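Local structure of tyrosine specific protein phosphatase (4AZ1) at residues A[198-203]-A[277-282]; A[115-120]-A[234-239]; A[103-108]-A[151-156]. The protein probably removes phosphate from phosphotyrosine side chains of proteins in the parasite Trypanosoma cruzi. All coordinates share one frame; numbering follows the deposited sequence.

Interaction 1: A[198-203]-A[277-282]. With EDO (1,2-ethanediol), chain C.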
loop_
_atom_site.group_PDB
_atom_site.type_symbol
_atom_site.label_atom_id
_atom_site.label_comp_id
_atom_site.label_asym_id
_atom_site.label_seq_id
_atom_site.Cartn_x
_atom_site.Cartn_y
_atom_site.Cartn_z
ATOM N N GLY A 198 -14.899 19.027 15.288
ATOM C CA GLY A 198 -15.346 20.393 15.040
ATOM C C GLY A 198 -16.482 20.425 14.024
ATOM O O GLY A 198 -17.075 19.387 13.724
ATOM N N ILE A 199 -16.782 21.612 13.495
ATOM C CA ILE A 199 -17.759 21.775 12.411
ATOM C C ILE A 199 -17.111 22.500 11.213
ATOM O O ILE A 199 -16.039 23.101 11.358
ATOM C CB ILE A 199 -18.983 22.559 12.893
ATOM C CG1 ILE A 199 -18.566 23.961 13.323
ATOM C CG2 ILE A 199 -19.674 21.823 14.055
ATOM C CD1 ILE A 199 -19.749 24.866 13.657
ATOM N N PRO A 200 -17.737 22.426 10.025
ATOM C CA PRO A 200 -17.098 23.097 8.882
ATOM C C PRO A 200 -16.911 24.591 9.102
ATOM O O PRO A 200 -17.785 25.261 9.676
ATOM C CB PRO A 200 -18.081 22.845 7.740
ATOM C CG PRO A 200 -18.682 21.509 8.080
ATOM C CD PRO A 200 -18.841 21.545 9.592
ATOM N N GLN A 201 -15.762 25.095 8.655
ATOM C CA GLN A 201 -15.431 26.509 8.787
ATOM C C GLN A 201 -16.414 27.384 8.019
ATOM O O GLN A 201 -16.773 28.479 8.483
ATOM C CB GLN A 201 -13.983 26.768 8.345
ATOM C CG GLN A 201 -12.947 26.263 9.361
ATOM C CD GLN A 201 -11.545 26.107 8.781
ATOM O OE1 GLN A 201 -11.219 26.676 7.733
ATOM N NE2 GLN A 201 -10.710 25.321 9.465
ATOM N N SER A 202 -16.858 26.900 6.857
ATOM C CA SER A 202 -17.936 27.581 6.117
ATOM C C SER A 202 -18.899 26.609 5.421
ATOM O O SER A 202 -18.481 25.581 4.888
ATOM C CB SER A 202 -17.363 28.571 5.091
ATOM O OG SER A 202 -16.661 27.892 4.062
ATOM N N ALA A 203 -20.182 26.963 5.415
ATOM C CA ALA A 203 -21.201 26.211 4.680
ATOM C C ALA A 203 -20.861 25.985 3.196
ATOM O O ALA A 203 -21.186 24.942 2.635
ATOM C CB ALA A 203 -22.556 26.907 4.807
ATOM N N TYR A 277 -23.962 15.161 13.369
ATOM C CA TYR A 277 -25.383 14.993 13.071
ATOM C C TYR A 277 -26.032 16.378 12.960
ATOM O O TYR A 277 -26.860 16.651 12.070
ATOM C CB TYR A 277 -26.038 14.157 14.189
ATOM C CG TYR A 277 -27.524 13.891 14.011
ATOM C CD1 TYR A 277 -27.988 13.019 13.021
ATOM C CD2 TYR A 277 -28.457 14.486 14.848
ATOM C CE1 TYR A 277 -29.358 12.767 12.863
ATOM C CE2 TYR A 277 -29.828 14.243 14.698
ATOM C CZ TYR A 277 -30.265 13.375 13.705
ATOM O OH TYR A 277 -31.618 13.123 13.560
ATOM N N PHE A 278 -25.633 17.259 13.868
ATOM C CA PHE A 278 -26.067 18.649 13.823
ATOM C C PHE A 278 -25.766 19.299 12.465
ATOM O O PHE A 278 -26.622 19.997 11.908
ATOM C CB PHE A 278 -25.394 19.424 14.944
ATOM C CG PHE A 278 -26.289 20.421 15.589
ATOM C CD1 PHE A 278 -27.090 21.257 14.810
ATOM C CD2 PHE A 278 -26.356 20.518 16.973
ATOM C CE1 PHE A 278 -27.938 22.189 15.410
ATOM C CE2 PHE A 278 -27.207 21.443 17.586
ATOM C CZ PHE A 278 -27.998 22.281 16.802
ATOM N N VAL A 279 -24.574 19.050 11.916
ATOM C CA VAL A 279 -24.194 19.663 10.632
ATOM C C VAL A 279 -25.214 19.367 9.509
ATOM O O VAL A 279 -25.466 20.225 8.660
ATOM C CB VAL A 279 -22.731 19.310 10.208
ATOM C CG1 VAL A 279 -22.399 19.897 8.819
ATOM C CG2 VAL A 279 -21.734 19.855 11.224
ATOM N N ILE A 280 -25.836 18.186 9.519
ATOM C CA ILE A 280 -26.833 17.909 8.486
ATOM C C ILE A 280 -28.004 18.897 8.584
ATOM O O ILE A 280 -28.426 19.438 7.569
ATOM C CB ILE A 280 -27.343 16.450 8.490
ATOM C CG1 ILE A 280 -26.169 15.470 8.418
ATOM C CG2 ILE A 280 -28.321 16.210 7.310
ATOM C CD1 ILE A 280 -26.553 14.040 8.774
ATOM N N TYR A 281 -28.507 19.162 9.789
ATOM C CA TYR A 281 -29.539 20.195 9.943
ATOM C C TYR A 281 -29.053 21.575 9.486
ATOM O O TYR A 281 -29.814 22.337 8.882
ATOM C CB TYR A 281 -30.033 20.284 11.392
ATOM C CG TYR A 281 -31.064 19.240 11.773
ATOM C CD1 TYR A 281 -32.406 19.437 11.500
ATOM C CD2 TYR A 281 -30.693 18.065 12.425
ATOM C CE1 TYR A 281 -33.363 18.481 11.851
ATOM C CE2 TYR A 281 -31.630 17.114 12.777
ATOM C CZ TYR A 281 -32.971 17.332 12.493
ATOM O OH TYR A 281 -33.918 16.382 12.850
ATOM N N LEU A 282 -27.804 21.906 9.810
ATOM C CA LEU A 282 -27.229 23.203 9.438
ATOM C C LEU A 282 -27.154 23.384 7.921
ATOM O O LEU A 282 -27.407 24.473 7.409
ATOM C CB LEU A 282 -25.823 23.365 10.029
ATOM C CG LEU A 282 -25.790 23.354 11.552
ATOM C CD1 LEU A 282 -24.356 23.514 12.089
ATOM C CD2 LEU A 282 -26.708 24.429 12.096
HETATM C C1 EDO C . -21.705 24.511 9.422
HETATM O O1 EDO C . -20.946 25.582 9.998
HETATM C C2 EDO C . -21.969 24.858 7.966
HETATM O O2 EDO C . -22.645 23.769 7.336
#
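I199 and P200, just downstream of the Trp-Pro-Asp motif that names the WPD loop of tyrosine phosphatases, lean on V279 of helix 274-288. The case illustrates how one branched residue can serve two neighbours in an extended loop. Starting at CB, the V279 side chain heads for the loop and forks into two methyls. CG1 lies anti to the backbone N (chi1 176°) and meets the pyrrolidine ring of P200, 4.0 Å from P200 CD and a little farther from CG. V279 CG2, set beside its own backbone N, takes the tighter place: it is 3.7 Å from P200 CD and 4.0 Å from I199 CG2. The two approaches differ in kind, since proline and valine come tip to tip whereas the isoleucine crosses V279 obliquely.

The I199 rotamer, with CG1 between the backbone N and the carbonyl carbon (chi1 62°), puts CG2 beside the backbone N, where V279 can use it. I199 CD1 instead approaches O1 of a 1,2-ethanediol at 3.9 Å, and I199 also rests on V296 of helix 293-299; W194 of the motif itself packs against P200. The diol, probably from the crystallisation liquor, sits between loop and helix. L282 CD1 approaches its C1 at 3.9 Å, A203 CA its C2 at 3.6 Å, and its O1 donates a hydrogen bond of 3.2 Å to P200 O.

Interaction 2: A[115-120]-A[234-239]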
loop_
_atom_site.group_PDB
_atom_site.type_symbol
_atom_site.label_atom_id
_atom_site.label_comp_id
_atom_site.label_asym_id
_atom_site.label_seq_id
_atom_site.Cartn_x
_atom_site.Cartn_y
_atom_site.Cartn_z
ATOM N N LEU A 115 -15.010 9.381 -8.710
ATOM C CA LEU A 115 -14.886 10.474 -7.749
ATOM C C LEU A 115 -14.630 9.962 -6.336
ATOM O O LEU A 115 -15.384 9.137 -5.797
ATOM C CB LEU A 115 -16.134 11.379 -7.766
ATOM C CG LEU A 115 -16.213 12.480 -6.699
ATOM C CD1 LEU A 115 -15.063 13.472 -6.859
ATOM C CD2 LEU A 115 -17.552 13.217 -6.747
ATOM N N VAL A 116 -13.549 10.462 -5.754
ATOM C CA VAL A 116 -13.174 10.152 -4.392
ATOM C C VAL A 116 -13.193 11.443 -3.600
ATOM O O VAL A 116 -12.552 12.430 -3.993
ATOM C CB VAL A 116 -11.740 9.585 -4.328
ATOM C CG1 VAL A 116 -11.274 9.511 -2.856
ATOM C CG2 VAL A 116 -11.703 8.208 -4.983
ATOM N N ILE A 117 -13.931 11.451 -2.498
ATOM C CA ILE A 117 -13.966 12.628 -1.653
ATOM C C ILE A 117 -13.352 12.286 -0.314
ATOM O O ILE A 117 -13.751 11.311 0.327
ATOM C CB ILE A 117 -15.390 13.123 -1.432
ATOM C CG1 ILE A 117 -15.995 13.547 -2.768
ATOM C CG2 ILE A 117 -15.405 14.298 -0.438
ATOM C CD1 ILE A 117 -17.377 14.117 -2.632
ATOM N N MET A 118 -12.353 13.081 0.079
ATOM C CA MET A 118 -11.631 12.877 1.318
ATOM C C MET A 118 -11.935 14.068 2.223
ATOM O O MET A 118 -11.638 15.215 1.867
ATOM C CB MET A 118 -10.117 12.785 1.030
ATOM C CG MET A 118 -9.278 12.662 2.288
ATOM S SD MET A 118 -7.530 12.563 1.861
ATOM C CE MET A 118 -6.826 12.653 3.509
ATOM N N VAL A 119 -12.543 13.799 3.380
ATOM C CA VAL A 119 -12.975 14.866 4.277
ATOM C C VAL A 119 -12.162 14.902 5.577
ATOM O O VAL A 119 -12.707 14.853 6.685
ATOM C CB VAL A 119 -14.505 14.744 4.595
ATOM C CG1 VAL A 119 -14.999 15.992 5.259
ATOM C CG2 VAL A 119 -15.285 14.561 3.310
ATOM N N THR A 120 -10.849 14.977 5.437
ATOM C CA THR A 120 -9.964 15.079 6.584
ATOM C C THR A 120 -8.614 15.567 6.082
ATOM O O THR A 120 -8.313 15.437 4.892
ATOM C CB THR A 120 -9.782 13.688 7.290
ATOM O OG1 THR A 120 -8.942 13.830 8.439
ATOM C CG2 THR A 120 -9.147 12.664 6.332
ATOM N N GLY A 234 -20.092 10.212 7.105
ATOM C CA GLY A 234 -21.530 10.061 7.307
ATOM C C GLY A 234 -22.320 11.355 7.164
ATOM O O GLY A 234 -23.408 11.355 6.587
ATOM N N THR A 235 -21.776 12.460 7.670
ATOM C CA THR A 235 -22.430 13.760 7.525
ATOM C C THR A 235 -22.563 14.166 6.060
ATOM O O THR A 235 -23.627 14.636 5.616
ATOM C CB THR A 235 -21.636 14.861 8.254
ATOM O OG1 THR A 235 -21.641 14.606 9.664
ATOM C CG2 THR A 235 -22.229 16.239 7.976
ATOM N N LEU A 236 -21.478 14.008 5.311
ATOM C CA LEU A 236 -21.494 14.374 3.903
ATOM C C LEU A 236 -22.574 13.601 3.143
ATOM O O LEU A 236 -23.334 14.186 2.380
ATOM C CB LEU A 236 -20.134 14.104 3.264
ATOM C CG LEU A 236 -20.114 14.554 1.798
ATOM C CD1 LEU A 236 -20.580 15.984 1.706
ATOM C CD2 LEU A 236 -18.726 14.440 1.213
ATOM N N ILE A 237 -22.617 12.285 3.343
ATOM C CA ILE A 237 -23.580 11.445 2.640
ATOM C C ILE A 237 -25.002 11.771 3.130
ATOM O O ILE A 237 -25.940 11.841 2.331
ATOM C CB ILE A 237 -23.243 9.939 2.789
ATOM C CG1 ILE A 237 -21.894 9.637 2.125
ATOM C CG2 ILE A 237 -24.326 9.082 2.145
ATOM C CD1 ILE A 237 -21.292 8.268 2.480
ATOM N N GLY A 238 -25.145 12.031 4.427
ATOM C CA GLY A 238 -26.443 12.393 4.985
ATOM C C GLY A 238 -26.969 13.718 4.455
ATOM O O GLY A 238 -28.160 13.859 4.137
ATOM N N ALA A 239 -26.079 14.700 4.361
ATOM C CA ALA A 239 -26.451 16.008 3.835
ATOM C C ALA A 239 -26.868 15.887 2.372
ATOM O O ALA A 239 -27.849 16.511 1.950
ATOM C CB ALA A 239 -25.300 17.010 3.989
#
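I117 and V119 both present a methyl group to L236, and a single atom of that leucine, CD2, receives them. The example shows how the alternation of a strand selects which residues a helix on one face of a sheet can touch. At the start of segment 115-120, L115 ties the strand to its parallel neighbour 222-225 through backbone hydrogen bonds with V223. V116 does the same on the other edge, with T187 and V189 of strand 184-191, so this strand is held from both sides.

I117 is the first to turn its side chain to the helix. CG2 is anti to the backbone N, CG1 lying beside that nitrogen (chi1 -63°), and this carries CG2 to 3.7 Å from L236 CD2. Its CD1 reaches the same L236 CD2 at 4.1 Å, and the two side chains cross at about a right angle. M118 points away, to the other face, where it packs on H225 and Q190.

V119, beyond the end of the strand, faces the helix again, and its CG2 lies 4.0 Å from L236 CD2. L236 itself extends from the helix with CG anti to its backbone N (chi1 -177°), and V224, L206 and L210 help to enclose it. T120 then leaves the apolar contact: its OG1 bonds to E124 OE2 and weakly to NH2 of R232. That arginine closes the family's signature P-loop, the phosphate-binding loop linking strand 222-225 to helix 232-247, and by packing L236 on I117 and V119 the contact seats this helix on the central sheet of the tyrosine phosphatase fold.

Interaction 3: A[103-108]-A[151-156]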
loop_
_atom_site.group_PDB
_atom_site.type_symbol
_atom_site.label_atom_id
_atom_site.label_comp_id
_atom_site.label_asym_id
_atom_site.label_seq_id
_atom_site.Cartn_x
_atom_site.Cartn_y
_atom_site.Cartn_z
ATOM N N ASP A 103 -4.792 -2.243 -2.047
ATOM C CA ASP A 103 -6.184 -2.695 -2.126
ATOM C C ASP A 103 -7.110 -1.552 -2.520
ATOM O O ASP A 103 -8.021 -1.713 -3.342
ATOM C CB ASP A 103 -6.635 -3.232 -0.771
ATOM C CG ASP A 103 -5.753 -4.358 -0.267
ATOM O OD1 ASP A 103 -4.571 -4.088 0.080
ATOM O OD2 ASP A 103 -6.252 -5.504 -0.212
ATOM N N PHE A 104 -6.882 -0.395 -1.920
ATOM C CA PHE A 104 -7.764 0.745 -2.131
ATOM C C PHE A 104 -7.666 1.181 -3.593
ATOM O O PHE A 104 -8.685 1.357 -4.276
ATOM C CB PHE A 104 -7.362 1.872 -1.181
ATOM C CG PHE A 104 -8.210 3.120 -1.293
ATOM C CD1 PHE A 104 -9.530 3.128 -0.859
ATOM C CD2 PHE A 104 -7.671 4.294 -1.801
ATOM C CE1 PHE A 104 -10.298 4.291 -0.941
ATOM C CE2 PHE A 104 -8.436 5.460 -1.893
ATOM C CZ PHE A 104 -9.743 5.458 -1.461
ATOM N N LEU A 105 -6.438 1.326 -4.079
ATOM C CA LEU A 105 -6.211 1.772 -5.454
ATOM C C LEU A 105 -6.725 0.745 -6.456
ATOM O O LEU A 105 -7.272 1.100 -7.515
ATOM C CB LEU A 105 -4.723 2.063 -5.700
ATOM C CG LEU A 105 -4.118 3.189 -4.848
ATOM C CD1 LEU A 105 -2.656 3.492 -5.232
ATOM C CD2 LEU A 105 -4.946 4.449 -4.916
ATOM N N ALA A 106 -6.540 -0.532 -6.127
ATOM C CA ALA A 106 -7.008 -1.603 -7.000
ATOM C C ALA A 106 -8.526 -1.559 -7.122
ATOM O O ALA A 106 -9.086 -1.809 -8.199
ATOM C CB ALA A 106 -6.569 -2.958 -6.471
ATOM N N MET A 107 -9.184 -1.270 -6.002
ATOM C CA MET A 107 -10.631 -1.113 -5.978
ATOM C C MET A 107 -11.044 0.028 -6.889
ATOM O O MET A 107 -11.928 -0.147 -7.725
ATOM C CB MET A 107 -11.131 -0.852 -4.554
ATOM C CG MET A 107 -12.648 -0.698 -4.445
ATOM S SD MET A 107 -13.223 1.011 -4.689
ATOM C CE MET A 107 -12.194 1.855 -3.471
ATOM N N LEU A 108 -10.400 1.188 -6.732
ATOM C CA LEU A 108 -10.717 2.349 -7.556
ATOM C C LEU A 108 -10.589 1.980 -9.018
ATOM O O LEU A 108 -11.410 2.378 -9.854
ATOM C CB LEU A 108 -9.757 3.499 -7.263
ATOM C CG LEU A 108 -9.868 4.147 -5.896
ATOM C CD1 LEU A 108 -8.887 5.309 -5.806
ATOM C CD2 LEU A 108 -11.315 4.614 -5.708
ATOM N N LEU A 151 0.195 -1.168 -9.225
ATOM C CA LEU A 151 -0.521 -0.074 -9.873
ATOM C C LEU A 151 0.353 1.166 -9.825
ATOM O O LEU A 151 1.172 1.338 -8.911
ATOM C CB LEU A 151 -1.856 0.221 -9.184
ATOM C CG LEU A 151 -2.983 -0.819 -9.231
ATOM C CD1 LEU A 151 -3.201 -1.475 -7.870
ATOM C CD2 LEU A 151 -4.274 -0.182 -9.719
ATOM N N THR A 152 0.189 2.025 -10.818
ATOM C CA THR A 152 0.845 3.316 -10.804
ATOM C C THR A 152 -0.263 4.353 -10.764
ATOM O O THR A 152 -1.298 4.189 -11.418
ATOM C CB THR A 152 1.725 3.496 -12.045
ATOM O OG1 THR A 152 2.792 2.537 -12.012
ATOM C CG2 THR A 152 2.310 4.911 -12.117
ATOM N N ILE A 153 -0.078 5.399 -9.969
ATOM C CA ILE A 153 -1.022 6.514 -9.968
ATOM C C ILE A 153 -0.261 7.814 -10.286
ATOM O O ILE A 153 0.834 8.061 -9.752
ATOM C CB ILE A 153 -1.847 6.556 -8.647
ATOM C CG1 ILE A 153 -2.808 7.750 -8.621
ATOM C CG2 ILE A 153 -0.949 6.560 -7.449
ATOM C CD1 ILE A 153 -3.734 7.740 -7.370
ATOM N N SER A 154 -0.813 8.619 -11.193
ATOM C CA SER A 154 -0.074 9.754 -11.735
ATOM C C SER A 154 -0.927 10.998 -11.751
ATOM O O SER A 154 -2.162 10.922 -11.770
ATOM C CB SER A 154 0.376 9.481 -13.177
ATOM O OG SER A 154 0.935 8.195 -13.316
ATOM N N GLU A 155 -0.267 12.150 -11.769
ATOM C CA GLU A 155 -0.962 13.407 -11.961
ATOM C C GLU A 155 -1.369 13.494 -13.433
ATOM O O GLU A 155 -0.574 13.176 -14.305
ATOM C CB GLU A 155 -0.064 14.584 -11.574
ATOM C CG GLU A 155 -0.746 15.941 -11.746
ATOM C CD GLU A 155 -0.043 17.072 -11.015
ATOM O OE1 GLU A 155 1.079 16.846 -10.490
ATOM O OE2 GLU A 155 -0.626 18.187 -10.970
ATOM N N ASP A 156 -2.611 13.882 -13.702
ATOM C CA ASP A 156 -3.072 14.026 -15.083
ATOM C C ASP A 156 -2.261 15.124 -15.769
ATOM O O ASP A 156 -2.298 16.283 -15.342
ATOM C CB ASP A 156 -4.575 14.344 -15.110
ATOM C CG ASP A 156 -5.184 14.252 -16.513
ATOM O OD1 ASP A 156 -4.540 14.694 -17.503
ATOM O OD2 ASP A 156 -6.325 13.742 -16.615
#
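L105 and A106 of helix 101-110 meet L151, and L105 also meets I153, where the axes of the helix segment 103-108 and the strand segment 151-155 approach to 9.5 Å and their directions differ by 77°, with the backbones closest at A106 and L151. The spacing is filled by aliphatic side chains, one of which also rests on helix backbone atoms, a clear example of a helix laid across an edge region of a sheet.

L151 spreads its two methyls over the helix backbone. CD1 lies 3.9 Å from A106 CB and at the same distance from A106 N, while CD2 comes within 3.9 Å of L105 O, a van der Waals approach to a carbonyl. With only a methyl at A106, the leucine probably can lie close to the helix backbone. Farther along the strand, L105 CD1 meets I153 CG2 at 4.2 Å, the two side chains crossing at about a right angle. I153 has CG1 anti to its backbone N (chi1 178°), which leaves CG2, the branch that meets L105, between that nitrogen and the carbonyl carbon.

V145 of the neighbouring strand 142-145 packs on both L105 and L151, and F186 of strand 184-191 also touches I153. T152 points to the opposite face, where it packs on F127 of the second subunit. Strands 142-145, 151-164 and 169-177 form an antiparallel meander, here with a helix against one face, as in the alpha/beta fold of tyrosine phosphatases.

Interactions 2 and 3 are buried and both reach the large mixed sheet, whereas interaction 1 is only partly buried, joins a loop to a helix, and admits a diol probably from the crystallisation liquor. All three rely on aliphatic contacts across their segments. Interactions 1 and 2 touch where V279 CG1 lies 3.8 Å from T235 CG2, so helix 274-288 packs on the helix that follows the signature loop. Interactions 2 and 3 meet through V116 CG2 and L108 CD2, 3.7 Å apart; V116 alternates with I117, which places helices 101-110 and 232-247 on opposite faces of the sheet. Interactions 1 and 3 stay about 21 Å apart at their nearest atoms.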